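PDB 4JZ6: salicylaldehyde dehydrogenase NahF from Pseudomonas putida, which probably catalyses the NAD-dependent oxidation of salicylaldehyde to salicylate, a step of naphthalene degradation. Local coordinates for residues A[122-127]-A[168-173]. Numbering follows the deposited sequence.
Sequences ANVFRE and TAVLAA. With EDO (1,2-ethanediol), chain G.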
loop_
_atom_site.group_PDB
_atom_site.type_symbol
_atom_site.label_atom_id
_atom_site.label_comp_id
_atom_site.label_asym_id
_atom_site.label_seq_id
_atom_site.Cartn_x
_atom_site.Cartn_y
_atom_site.Cartn_z
ATOM N N ALA A 122 0.858 6.462 -25.623
ATOM C CA ALA A 122 -0.312 7.196 -26.081
ATOM C C ALA A 122 -1.568 6.539 -25.533
ATOM O O ALA A 122 -2.505 7.219 -25.103
ATOM C CB ALA A 122 -0.354 7.245 -27.595
ATOM N N ASN A 123 -1.583 5.212 -25.532
ATOM C CA ASN A 123 -2.751 4.501 -25.043
ATOM C C ASN A 123 -2.953 4.663 -23.535
ATOM O O ASN A 123 -4.084 4.775 -23.070
ATOM C CB ASN A 123 -2.723 3.028 -25.444
ATOM C CG ASN A 123 -4.084 2.379 -25.315
ATOM O OD1 ASN A 123 -4.381 1.720 -24.318
ATOM N ND2 ASN A 123 -4.935 2.590 -26.313
ATOM N N VAL A 124 -1.860 4.688 -22.777
ATOM C CA VAL A 124 -1.945 4.953 -21.345
ATOM C C VAL A 124 -2.630 6.292 -21.109
ATOM O O VAL A 124 -3.573 6.382 -20.320
ATOM C CB VAL A 124 -0.558 4.981 -20.668
ATOM C CG1 VAL A 124 -0.676 5.498 -19.249
ATOM C CG2 VAL A 124 0.057 3.603 -20.661
ATOM N N PHE A 125 -2.164 7.327 -21.805
ATOM C CA PHE A 125 -2.759 8.652 -21.685
ATOM C C PHE A 125 -4.226 8.667 -22.092
ATOM O O PHE A 125 -5.019 9.395 -21.505
ATOM C CB PHE A 125 -1.961 9.700 -22.477
ATOM C CG PHE A 125 -0.810 10.281 -21.708
ATOM C CD1 PHE A 125 -1.014 11.321 -20.816
ATOM C CD2 PHE A 125 0.473 9.770 -21.856
ATOM C CE1 PHE A 125 0.042 11.848 -20.089
ATOM C CE2 PHE A 125 1.534 10.292 -21.128
ATOM C CZ PHE A 125 1.315 11.333 -20.244
ATOM N N ARG A 126 -4.598 7.871 -23.088
ATOM C CA ARG A 126 -6.002 7.816 -23.479
ATOM C C ARG A 126 -6.844 7.069 -22.453
ATOM O O ARG A 126 -7.955 7.487 -22.129
ATOM C CB ARG A 126 -6.170 7.203 -24.860
ATOM C CG ARG A 126 -5.592 8.067 -25.940
ATOM C CD ARG A 126 -6.152 7.727 -27.287
ATOM N NE ARG A 126 -5.669 8.681 -28.276
ATOM C CZ ARG A 126 -4.599 8.488 -29.036
ATOM N NH1 ARG A 126 -3.903 7.361 -28.934
ATOM N NH2 ARG A 126 -4.230 9.418 -29.903
ATOM N N GLU A 127 -6.307 5.968 -21.938
ATOM C CA GLU A 127 -6.987 5.198 -20.909
ATOM C C GLU A 127 -7.160 6.066 -19.678
ATOM O O GLU A 127 -8.243 6.116 -19.087
ATOM C CB GLU A 127 -6.188 3.949 -20.550
ATOM C CG GLU A 127 -6.934 2.982 -19.645
ATOM C CD GLU A 127 -8.098 2.305 -20.354
ATOM O OE1 GLU A 127 -9.043 1.868 -19.657
ATOM O OE2 GLU A 127 -8.070 2.208 -21.605
ATOM N N THR A 168 11.151 2.695 -21.849
ATOM C CA THR A 168 11.604 4.080 -21.809
ATOM C C THR A 168 10.492 5.119 -21.826
ATOM O O THR A 168 10.534 6.095 -21.077
ATOM C CB THR A 168 12.548 4.364 -22.978
ATOM O OG1 THR A 168 13.391 3.225 -23.194
ATOM C CG2 THR A 168 13.400 5.552 -22.666
ATOM N N ALA A 169 9.495 4.895 -22.671
ATOM C CA ALA A 169 8.405 5.843 -22.822
ATOM C C ALA A 169 7.200 5.470 -21.971
ATOM O O ALA A 169 6.679 6.303 -21.231
ATOM C CB ALA A 169 8.007 5.950 -24.276
ATOM N N VAL A 170 6.753 4.222 -22.077
ATOM C CA VAL A 170 5.508 3.820 -21.430
ATOM C C VAL A 170 5.589 3.860 -19.895
ATOM O O VAL A 170 4.600 4.168 -19.225
ATOM C CB VAL A 170 5.001 2.450 -21.945
ATOM C CG1 VAL A 170 5.913 1.324 -21.486
ATOM C CG2 VAL A 170 3.554 2.209 -21.511
ATOM N N LEU A 171 6.770 3.582 -19.347
ATOM C CA LEU A 171 6.960 3.607 -17.898
ATOM C C LEU A 171 6.900 5.031 -17.344
ATOM O O LEU A 171 6.465 5.260 -16.216
ATOM C CB LEU A 171 8.273 2.929 -17.509
ATOM C CG LEU A 171 8.335 1.439 -17.848
ATOM C CD1 LEU A 171 9.573 0.796 -17.241
ATOM C CD2 LEU A 171 7.080 0.745 -17.380
ATOM N N ALA A 172 7.345 5.987 -18.143
ATOM C CA ALA A 172 7.178 7.385 -17.791
ATOM C C ALA A 172 5.707 7.759 -17.910
ATOM O O ALA A 172 5.130 8.343 -16.991
ATOM C CB ALA A 172 8.036 8.279 -18.696
ATOM N N ALA A 173 5.110 7.411 -19.049
ATOM C CA ALA A 173 3.724 7.761 -19.350
ATOM C C ALA A 173 2.774 7.340 -18.240
ATOM O O ALA A 173 1.975 8.143 -17.759
ATOM C CB ALA A 173 3.301 7.139 -20.664
HETATM C C1 EDO G . -1.604 -0.851 -23.530
HETATM O O1 EDO G . -2.972 -0.940 -23.957
HETATM C C2 EDO G . -1.271 0.581 -23.119
HETATM O O2 EDO G . 0.058 0.644 -22.586
#
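Val124 meets Val170 and Ala173 of another helix, and Phe125 meets Ala173. The contact is wholly apolar, with no hydrogen bond between 122-127 and 168-173. Val124 points at the second helix and splits its two methyls between two partners. CG1, anti to the backbone N (chi1 170°), lies by the backbone carbonyl of Ala173. Val124 CG2 meets Val170 CG2 at 3.9 Å, and the two valine side chains cross at about a right angle. The ring of Phe125 comes to Ala173 CB obliquely, with Phe125 CE2 at 3.6 Å from it. The CA atoms of Val124 and Ala173 are 6.6 Å apart, a spacing that fits the small alanine side chain. Cutting Val124 back to an alanine here is likely to leave Val170 CG2 without its methyl partner and open a gap beside Ala173. Val170 also lines the salicylaldehyde pocket, so Val124 packs against a pocket residue. A bound 1,2-ethanediol, probably from the crystallisation liquor, touches Val124 CG2 through O2 and gives a hydrogen bond from O1 to Asn123 OD1 (3.0 Å). The contact is buried and joins helix 111-130 to helix 170-181, which follows strand 159-162. Helix 78-94 packs on Phe125 through Val88.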